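Local coordinates for isocitrate dehydrogenase [NAD] subunit 2, mitochondrial (Saccharomyces cerevisiae, PDB 3BLX), which pairs with subunit 1 in the octameric mitochondrial enzyme that converts isocitrate to 2-oxoglutarate with NAD+ in the citric acid cycle, and also binds RNA, at residues Pro72-Gln75 and Ser76-Asn80; Ile169-Ala172 and Phe173-Arg177; Ser224-Lys227 and Val228-Pro232. One frame throughout, in Å; residues are numbered along the deposited sequence.

Interaction 1 (Pro72-Gln75 and Ser76-Asn80); sequences PAVQ and SITKN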
ATOM      1  N   PRO B  72      -4.560  50.523  15.781  1.00 88.84           N
ATOM      2  CA  PRO B  72      -3.670  51.679  15.962  1.00 78.86           C
ATOM      3  C   PRO B  72      -3.018  52.124  14.642  1.00 89.03           C
ATOM      4  O   PRO B  72      -3.081  53.311  14.283  1.00 73.73           O
ATOM      5  CB  PRO B  72      -2.600  51.144  16.918  1.00 73.90           C
ATOM      6  CG  PRO B  72      -3.288  50.081  17.690  1.00 86.13           C
ATOM      7  CD  PRO B  72      -4.311  49.463  16.774  1.00 88.07           C
ATOM      8  N   ALA B  73      -2.402  51.176  13.934  1.00 86.16           N
ATOM      9  CA  ALA B  73      -1.775  51.444  12.642  1.00 75.07           C
ATOM     10  C   ALA B  73      -2.780  51.790  11.529  1.00 75.61           C
ATOM     11  O   ALA B  73      -2.549  52.717  10.756  1.00 60.99           O
ATOM     12  CB  ALA B  73      -0.884  50.280  12.227  1.00 74.24           C
ATOM     13  N   VAL B  74      -3.887  51.050  11.440  1.00 70.44           N
ATOM     14  CA  VAL B  74      -4.925  51.343  10.446  1.00 68.24           C
ATOM     15  C   VAL B  74      -5.335  52.825  10.467  1.00 79.26           C
ATOM     16  O   VAL B  74      -5.306  53.498   9.436  1.00 72.03           O
ATOM     17  CB  VAL B  74      -6.187  50.452  10.637  1.00 76.18           C
ATOM     18  CG1 VAL B  74      -7.284  50.842   9.644  1.00 58.91           C
ATOM     19  CG2 VAL B  74      -5.840  48.981  10.498  1.00 71.72           C
ATOM     20  N   GLN B  75      -5.710  53.323  11.645  1.00 83.24           N
ATOM     21  CA  GLN B  75      -6.170  54.703  11.796  1.00 78.18           C
ATOM     22  C   GLN B  75      -5.072  55.698  11.456  1.00 71.85           C
ATOM     23  O   GLN B  75      -5.305  56.698  10.773  1.00 64.53           O
ATOM     24  CB  GLN B  75      -6.669  54.943  13.220  1.00 75.75           C
ATOM     25  CG  GLN B  75      -7.795  54.017  13.627  1.00 91.55           C
ATOM     26  CD  GLN B  75      -8.935  54.029  12.628  1.00106.26           C
ATOM     27  OE1 GLN B  75      -9.217  55.057  11.988  1.00 81.03           O
ATOM     28  NE2 GLN B  75      -9.602  52.883  12.484  1.00 93.90           N
ATOM     29  N   SER B  76      -3.871  55.414  11.940  1.00 59.15           N
ATOM     30  CA  SER B  76      -2.717  56.253  11.667  1.00 66.09           C
ATOM     31  C   SER B  76      -2.440  56.434  10.167  1.00 79.71           C
ATOM     32  O   SER B  76      -2.199  57.545   9.697  1.00 72.94           O
ATOM     33  CB  SER B  76      -1.491  55.661  12.352  1.00 73.26           C
ATOM     34  OG  SER B  76      -0.318  56.332  11.939  1.00 82.31           O
ATOM     35  N   ILE B  77      -2.468  55.335   9.420  1.00 87.12           N
ATOM     36  CA  ILE B  77      -2.122  55.355   8.005  1.00 64.11           C
ATOM     37  C   ILE B  77      -3.287  55.863   7.172  1.00 64.57           C
ATOM     38  O   ILE B  77      -3.075  56.570   6.204  1.00 62.84           O
ATOM     39  CB  ILE B  77      -1.685  53.963   7.517  1.00 65.94           C
ATOM     40  CG1 ILE B  77      -0.482  53.487   8.316  1.00 55.74           C
ATOM     41  CG2 ILE B  77      -1.317  54.003   6.075  1.00 59.39           C
ATOM     42  CD1 ILE B  77      -0.040  52.123   7.952  1.00 55.39           C
ATOM     43  N   THR B  78      -4.518  55.515   7.552  1.00 63.90           N
ATOM     44  CA  THR B  78      -5.704  55.999   6.840  1.00 64.51           C
ATOM     45  C   THR B  78      -5.777  57.520   6.914  1.00 80.06           C
ATOM     46  O   THR B  78      -6.269  58.191   5.997  1.00 67.74           O
ATOM     47  CB  THR B  78      -7.010  55.426   7.427  1.00 69.07           C
ATOM     48  OG1 THR B  78      -6.985  53.995   7.369  1.00 68.49           O
ATOM     49  CG2 THR B  78      -8.222  55.947   6.654  1.00 61.13           C
ATOM     50  N   LYS B  79      -5.280  58.055   8.021  1.00 83.64           N
ATOM     51  CA  LYS B  79      -5.311  59.487   8.260  1.00 78.47           C
ATOM     52  C   LYS B  79      -4.192  60.206   7.523  1.00 79.10           C
ATOM     53  O   LYS B  79      -4.424  61.243   6.915  1.00 67.08           O
ATOM     54  CB  LYS B  79      -5.194  59.779   9.753  1.00 90.47           C
ATOM     55  CG  LYS B  79      -5.098  61.273  10.088  1.00 93.00           C
ATOM     56  CD  LYS B  79      -4.202  61.520  11.307  1.00 88.34           C
ATOM     57  CE  LYS B  79      -4.520  60.552  12.451  1.00101.13           C
ATOM     58  NZ  LYS B  79      -3.398  60.460  13.436  1.00 99.97           N
ATOM     59  N   ASN B  80      -2.980  59.662   7.596  1.00 77.08           N
ATOM     60  CA  ASN B  80      -1.812  60.307   6.997  1.00 74.19           C
ATOM     61  C   ASN B  80      -1.740  60.157   5.478  1.00 76.71           C
ATOM     62  O   ASN B  80      -1.156  61.003   4.793  1.00 68.32           O
ATOM     63  CB  ASN B  80      -0.532  59.764   7.619  1.00 75.25           C
ATOM     64  CG  ASN B  80      -0.431  60.076   9.088  1.00 87.79           C
ATOM     65  OD1 ASN B  80      -1.146  60.933   9.603  1.00 94.70           O
ATOM     66  ND2 ASN B  80       0.459  59.378   9.777  1.00 88.45           N
TER

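Interaction 2 (Ile169-Ala172 and Phe173-Arg177); sequences IRYA and FEYAR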
ATOM      1  N   ILE B 169      -3.504  50.010 -15.550  1.00 24.54           N
ATOM      2  CA  ILE B 169      -3.155  50.487 -16.868  1.00 38.78           C
ATOM      3  C   ILE B 169      -3.304  52.012 -16.928  1.00 41.52           C
ATOM      4  O   ILE B 169      -2.414  52.696 -17.429  1.00 38.40           O
ATOM      5  CB  ILE B 169      -3.910  49.742 -17.964  1.00 36.07           C
ATOM      6  CG1 ILE B 169      -3.459  48.283 -17.969  1.00 28.99           C
ATOM      7  CG2 ILE B 169      -3.639  50.359 -19.313  1.00 26.68           C
ATOM      8  CD1 ILE B 169      -4.197  47.413 -18.940  1.00 28.83           C
ATOM      9  N   ARG B 170      -4.385  52.555 -16.380  1.00 45.92           N
ATOM     10  CA  ARG B 170      -4.478  54.020 -16.234  1.00 52.31           C
ATOM     11  C   ARG B 170      -3.248  54.543 -15.521  1.00 45.25           C
ATOM     12  O   ARG B 170      -2.579  55.442 -16.012  1.00 46.31           O
ATOM     13  CB  ARG B 170      -5.723  54.482 -15.459  1.00 41.76           C
ATOM     14  CG  ARG B 170      -6.962  54.591 -16.292  1.00 49.83           C
ATOM     15  CD  ARG B 170      -7.891  55.645 -15.759  1.00 51.89           C
ATOM     16  NE  ARG B 170      -8.563  56.284 -16.882  1.00 73.05           N
ATOM     17  CZ  ARG B 170      -9.669  55.813 -17.429  1.00 69.02           C
ATOM     18  NH1 ARG B 170     -10.234  54.716 -16.932  1.00 85.64           N
ATOM     19  NH2 ARG B 170     -10.215  56.436 -18.457  1.00 71.00           N
ATOM     20  N   TYR B 171      -2.951  53.965 -14.367  1.00 36.08           N
ATOM     21  CA  TYR B 171      -1.844  54.430 -13.564  1.00 36.13           C
ATOM     22  C   TYR B 171      -0.555  54.351 -14.335  1.00 30.65           C
ATOM     23  O   TYR B 171       0.303  55.195 -14.161  1.00 31.20           O
ATOM     24  CB  TYR B 171      -1.720  53.646 -12.258  1.00 39.78           C
ATOM     25  CG  TYR B 171      -0.677  54.226 -11.340  1.00 39.11           C
ATOM     26  CD1 TYR B 171      -1.004  55.218 -10.424  1.00 42.75           C
ATOM     27  CD2 TYR B 171       0.642  53.805 -11.406  1.00 37.93           C
ATOM     28  CE1 TYR B 171      -0.052  55.764  -9.594  1.00 29.25           C
ATOM     29  CE2 TYR B 171       1.611  54.356 -10.584  1.00 37.76           C
ATOM     30  CZ  TYR B 171       1.251  55.335  -9.683  1.00 44.81           C
ATOM     31  OH  TYR B 171       2.207  55.884  -8.863  1.00 54.58           O
ATOM     32  N   ALA B 172      -0.418  53.360 -15.205  1.00 30.38           N
ATOM     33  CA  ALA B 172       0.834  53.194 -15.935  1.00 38.52           C
ATOM     34  C   ALA B 172       1.005  54.312 -16.912  1.00 30.81           C
ATOM     35  O   ALA B 172       2.112  54.778 -17.128  1.00 32.20           O
ATOM     36  CB  ALA B 172       0.892  51.870 -16.663  1.00 20.62           C
ATOM     37  N   PHE B 173      -0.096  54.714 -17.527  1.00 28.49           N
ATOM     38  CA  PHE B 173      -0.077  55.849 -18.443  1.00 48.78           C
ATOM     39  C   PHE B 173       0.287  57.154 -17.706  1.00 36.21           C
ATOM     40  O   PHE B 173       1.268  57.797 -18.034  1.00 32.86           O
ATOM     41  CB  PHE B 173      -1.420  55.978 -19.168  1.00 33.78           C
ATOM     42  CG  PHE B 173      -1.567  55.049 -20.345  1.00 54.38           C
ATOM     43  CD1 PHE B 173      -2.608  54.124 -20.407  1.00 49.62           C
ATOM     44  CD2 PHE B 173      -0.667  55.097 -21.395  1.00 46.38           C
ATOM     45  CE1 PHE B 173      -2.741  53.275 -21.500  1.00 35.33           C
ATOM     46  CE2 PHE B 173      -0.801  54.241 -22.487  1.00 47.88           C
ATOM     47  CZ  PHE B 173      -1.839  53.324 -22.532  1.00 33.21           C
ATOM     48  N   GLU B 174      -0.499  57.507 -16.694  1.00 32.30           N
ATOM     49  CA  GLU B 174      -0.305  58.703 -15.881  1.00 36.45           C
ATOM     50  C   GLU B 174       1.056  58.782 -15.188  1.00 41.13           C
ATOM     51  O   GLU B 174       1.532  59.853 -14.836  1.00 60.68           O
ATOM     52  CB  GLU B 174      -1.429  58.841 -14.858  1.00 26.08           C
ATOM     53  CG  GLU B 174      -2.788  58.867 -15.489  1.00 46.98           C
ATOM     54  CD  GLU B 174      -3.737  59.833 -14.823  1.00 88.21           C
ATOM     55  OE1 GLU B 174      -4.764  59.354 -14.297  1.00 80.42           O
ATOM     56  OE2 GLU B 174      -3.457  61.058 -14.831  1.00 93.64           O
ATOM     57  N   TYR B 175       1.693  57.645 -15.013  1.00 43.64           N
ATOM     58  CA  TYR B 175       3.010  57.604 -14.422  1.00 41.72           C
ATOM     59  C   TYR B 175       4.073  57.770 -15.506  1.00 37.16           C
ATOM     60  O   TYR B 175       5.162  58.268 -15.249  1.00 40.49           O
ATOM     61  CB  TYR B 175       3.203  56.276 -13.665  1.00 37.95           C
ATOM     62  CG  TYR B 175       4.492  56.190 -12.875  1.00 35.11           C
ATOM     63  CD1 TYR B 175       5.640  55.604 -13.424  1.00 23.92           C
ATOM     64  CD2 TYR B 175       4.564  56.706 -11.580  1.00 38.10           C
ATOM     65  CE1 TYR B 175       6.824  55.535 -12.701  1.00 33.86           C
ATOM     66  CE2 TYR B 175       5.737  56.647 -10.848  1.00 32.37           C
ATOM     67  CZ  TYR B 175       6.869  56.062 -11.408  1.00 51.45           C
ATOM     68  OH  TYR B 175       8.039  56.010 -10.668  1.00 36.51           O
ATOM     69  N   ALA B 176       3.773  57.344 -16.719  1.00 30.08           N
ATOM     70  CA  ALA B 176       4.717  57.540 -17.798  1.00 43.22           C
ATOM     71  C   ALA B 176       4.758  59.031 -18.162  1.00 53.73           C
ATOM     72  O   ALA B 176       5.826  59.628 -18.310  1.00 36.89           O
ATOM     73  CB  ALA B 176       4.335  56.705 -18.975  1.00 39.28           C
ATOM     74  N   ARG B 177       3.579  59.626 -18.295  1.00 45.88           N
ATOM     75  CA  ARG B 177       3.454  61.061 -18.473  1.00 55.50           C
ATOM     76  C   ARG B 177       4.187  61.813 -17.351  1.00 52.54           C
ATOM     77  O   ARG B 177       5.036  62.652 -17.615  1.00 60.09           O
ATOM     78  CB  ARG B 177       1.976  61.431 -18.525  1.00 52.06           C
ATOM     79  CG  ARG B 177       1.660  62.883 -18.297  1.00 46.76           C
ATOM     80  CD  ARG B 177       0.147  63.077 -18.191  1.00 38.23           C
ATOM     81  NE  ARG B 177      -0.492  62.851 -19.481  1.00 49.52           N
ATOM     82  CZ  ARG B 177      -1.804  62.751 -19.648  1.00 62.69           C
ATOM     83  NH1 ARG B 177      -2.588  62.842 -18.582  1.00 38.95           N
ATOM     84  NH2 ARG B 177      -2.327  62.557 -20.865  1.00 45.87           N
TER

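Interaction 3 (Ser224-Lys227 and Val228-Pro232); sequences SVLK and VVTNP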
ATOM      1  N   SER B 224      10.113  40.372 -24.600  1.00 27.31           N
ATOM      2  CA  SER B 224      10.567  41.334 -23.627  1.00 27.11           C
ATOM      3  C   SER B 224      11.755  40.831 -22.851  1.00 40.03           C
ATOM      4  O   SER B 224      12.704  41.580 -22.679  1.00 47.40           O
ATOM      5  CB  SER B 224       9.458  41.680 -22.651  1.00 34.95           C
ATOM      6  OG  SER B 224       8.349  42.235 -23.330  1.00 56.25           O
ATOM      7  N   VAL B 225      11.733  39.591 -22.360  1.00 25.64           N
ATOM      8  CA  VAL B 225      12.888  39.177 -21.582  1.00 27.57           C
ATOM      9  C   VAL B 225      14.109  38.985 -22.454  1.00 30.33           C
ATOM     10  O   VAL B 225      15.214  39.260 -22.008  1.00 51.11           O
ATOM     11  CB  VAL B 225      12.663  38.023 -20.526  1.00 35.73           C
ATOM     12  CG1 VAL B 225      11.189  37.841 -20.176  1.00 29.10           C
ATOM     13  CG2 VAL B 225      13.330  36.737 -20.926  1.00 25.66           C
ATOM     14  N   LEU B 226      13.917  38.578 -23.706  1.00 33.31           N
ATOM     15  CA  LEU B 226      15.044  38.391 -24.609  1.00 27.86           C
ATOM     16  C   LEU B 226      15.681  39.742 -24.895  1.00 36.63           C
ATOM     17  O   LEU B 226      16.902  39.873 -24.893  1.00 40.32           O
ATOM     18  CB  LEU B 226      14.581  37.769 -25.909  1.00 33.42           C
ATOM     19  CG  LEU B 226      15.538  36.843 -26.662  1.00 38.67           C
ATOM     20  CD1 LEU B 226      15.429  37.191 -28.106  1.00 34.77           C
ATOM     21  CD2 LEU B 226      16.989  36.933 -26.213  1.00 25.14           C
ATOM     22  N   LYS B 227      14.852  40.754 -25.124  1.00 28.20           N
ATOM     23  CA  LYS B 227      15.365  42.066 -25.452  1.00 32.15           C
ATOM     24  C   LYS B 227      16.024  42.711 -24.240  1.00 38.12           C
ATOM     25  O   LYS B 227      17.196  43.083 -24.288  1.00 39.98           O
ATOM     26  CB  LYS B 227      14.258  42.969 -25.988  1.00 44.68           C
ATOM     27  CG  LYS B 227      13.695  42.548 -27.346  1.00 47.23           C
ATOM     28  CD  LYS B 227      12.792  43.666 -27.884  1.00 70.30           C
ATOM     29  CE  LYS B 227      12.200  43.310 -29.247  1.00 97.82           C
ATOM     30  NZ  LYS B 227      11.387  44.426 -29.824  1.00 90.81           N
ATOM     31  N   VAL B 228      15.270  42.821 -23.151  1.00 35.75           N
ATOM     32  CA  VAL B 228      15.756  43.460 -21.935  1.00 24.37           C
ATOM     33  C   VAL B 228      17.075  42.892 -21.449  1.00 32.53           C
ATOM     34  O   VAL B 228      17.897  43.623 -20.934  1.00 38.49           O
ATOM     35  CB  VAL B 228      14.750  43.344 -20.785  1.00 35.65           C
ATOM     36  CG1 VAL B 228      15.219  44.151 -19.603  1.00 42.56           C
ATOM     37  CG2 VAL B 228      13.417  43.893 -21.209  1.00 72.95           C
ATOM     38  N   VAL B 229      17.290  41.589 -21.586  1.00 28.00           N
ATOM     39  CA  VAL B 229      18.542  41.024 -21.108  1.00 27.90           C
ATOM     40  C   VAL B 229      19.713  41.264 -22.059  1.00 43.47           C
ATOM     41  O   VAL B 229      20.862  41.425 -21.609  1.00 35.99           O
ATOM     42  CB  VAL B 229      18.425  39.533 -20.768  1.00 27.74           C
ATOM     43  CG1 VAL B 229      19.845  38.897 -20.529  1.00 11.73           C
ATOM     44  CG2 VAL B 229      17.479  39.350 -19.561  1.00 18.32           C
ATOM     45  N   THR B 230      19.438  41.291 -23.364  1.00 36.40           N
ATOM     46  CA  THR B 230      20.521  41.549 -24.309  1.00 50.87           C
ATOM     47  C   THR B 230      20.890  43.025 -24.229  1.00 42.51           C
ATOM     48  O   THR B 230      22.047  43.373 -24.313  1.00 47.21           O
ATOM     49  CB  THR B 230      20.235  41.082 -25.790  1.00 41.29           C
ATOM     50  OG1 THR B 230      18.941  41.512 -26.191  1.00 53.84           O
ATOM     51  CG2 THR B 230      20.310  39.542 -25.934  1.00 38.45           C
ATOM     52  N   ASN B 231      19.902  43.883 -24.012  1.00 36.21           N
ATOM     53  CA  ASN B 231      20.155  45.308 -24.009  1.00 33.87           C
ATOM     54  C   ASN B 231      19.165  46.161 -23.193  1.00 39.08           C
ATOM     55  O   ASN B 231      18.219  46.748 -23.723  1.00 29.90           O
ATOM     56  CB  ASN B 231      20.236  45.823 -25.436  1.00 33.32           C
ATOM     57  CG  ASN B 231      20.363  47.324 -25.485  1.00 50.89           C
ATOM     58  OD1 ASN B 231      20.974  47.935 -24.600  1.00 37.15           O
ATOM     59  ND2 ASN B 231      19.761  47.935 -26.499  1.00 37.63           N
ATOM     60  N   PRO B 232      19.416  46.256 -21.890  1.00 30.31           N
ATOM     61  CA  PRO B 232      18.495  46.908 -20.964  1.00 27.93           C
ATOM     62  C   PRO B 232      18.179  48.344 -21.344  1.00 41.33           C
ATOM     63  O   PRO B 232      17.084  48.826 -21.045  1.00 33.99           O
ATOM     64  CB  PRO B 232      19.254  46.878 -19.644  1.00 25.21           C
ATOM     65  CG  PRO B 232      20.229  45.734 -19.775  1.00 25.59           C
ATOM     66  CD  PRO B 232      20.581  45.658 -21.217  1.00 34.21           C
TER

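Interaction 1 (Pro72-Gln75 and Ser76-Asn80)
Thr78 turns its hydroxyl back onto the carbonyl of Val74, one helical turn earlier. With OG1 anti to the carbonyl carbon (chi1 -59°), the hydroxyl lies beside the backbone N. Thr78 OG1 donates a hydrogen bond to Val74 O at 2.7 Å, from above the carbonyl plane. Thr78 N bonds to Val74 O as well, at 2.9 Å, so one oxygen takes two bonds from one residue. The two side chains run alongside each other, with Val74 CG1 3.9 Å from Thr78 OG1. With a valine in place of this threonine, Val74 O would probably be left with the backbone bond alone. The packed side of the helix carries Ala73, Ser76 and Ile77. There Ile77 N bonds to Ala73 O at 2.9 Å, while Ser76 OG is hydrogen-bonded to Ser25 OG. The outer side is looser: Pro72, Gln75 and Lys79 are exposed. Gln75 bends at chi2, and its NE2 bonds to Asp71 just before the segment. The ion pair of Lys79 with Glu54 is long and weak. Helix 71-80 follows strand 66-68, lies against the loops of Ser25 and Cys56, and leads into strand 82-85 at one edge of the main sheet.

Interaction 2 (Ile169-Ala172 and Phe173-Arg177)
Helix 162-178, one of the helices packed on the mixed sheet of the isocitrate/isopropylmalate dehydrogenase fold, carries two i, i+4 side-chain pairs here: Ile169 with Phe173 and Tyr171 with Tyr175. The backbone bonds are those of a regular helix, such as Glu174 N to Arg170 O at 3.0 Å. Ile169 and Phe173 run alongside each other. Methyl CG2 of Ile169 meets Phe173 CE1 at 3.8 Å, on the buried side. Helix 195-208 covers Ile169 through Phe200, Val203 and Leu207. The ring of Phe173 meets that of Tyr211 and also touches Val184, while Ala172 packs on Val241 and Ala176 on Val239, both of strand 238-242. Arg170 makes salt bridges with Glu210 and Glu166. Both tyrosines have CG anti to the backbone N (chi1 -173°), which sends their rings off along the same flank. The planes of the Tyr171 and Tyr175 rings are only 22° from parallel, but the rings are slid past each other with little overlap. The contact runs through Tyr175 CD2, which lies 3.9 Å from Tyr171 CE2 and 3.7 Å from Tyr171 OH.

Interaction 3 (Ser224-Lys227 and Val228-Pro232)
The backbone stays helical from Ser224 to Thr230 and leaves the helix at Asn231 (phi -155°), where Asn231 N still reaches back to Lys227 O at 2.8 Å, nearly straight out from the carbonyl. Two residues earlier, Val229 N bonds to Val225 O at 3.1 Å, from above the carbonyl plane. Thr230 N makes a longer bond of 3.3 Å to Leu226 O. The side chain of Thr230 faces the carbonyls of Leu226 and Lys227. Its OG1 stands between the backbone N and the carbonyl carbon (chi1 47°), which places it 2.9 Å from Leu226 O and 3.0 Å from Lys227 O. Its single proton can serve either acceptor, and the choice is not settled. The methyl CG2 of Thr230 approaches Leu226 CD2 only distantly, at 4.2 Å. These residues make up most of helix 221-230, whose first turn holds Asp222, a magnesium and substrate ligand by similarity. The helix lies at a subunit interface, consistent with the helical bundle that joins the two subunits of a dimer in this family. Val225 packs on Asn245 of the subunit 1 chain, and Leu226, Val229 and Thr230 on Ala249 of that chain, while within their own chain Val225 meets Leu250 and Val228 meets Leu257, both of helix 244-258. Lys227 is extended beyond CG and its NZ forms a salt bridge with Glu219, and past the helix end Asn231 OD1 is hydrogen-bonded to Ser233 OG.

Overall arrangement
From the N terminus, interaction 1 comes first, then interaction 2, then interaction 3. Each is closed within a few turns of one helix, so none spans a loop, nests in another or crosses it. Interaction 1 lies in helix 71-80, which leads into edge strand 82-85. Interaction 2 lies in helix 162-178, which packs on the inner strands 183-188 and 238-242. Interaction 3 lies in helix 221-230, which follows strand 215-220 at the other edge of the sheet within this chain and faces subunit 1. Interactions 1 and 3 are on opposite sides of the chain's centre, their own centres about 41 Å apart. Interaction 2 touches neither.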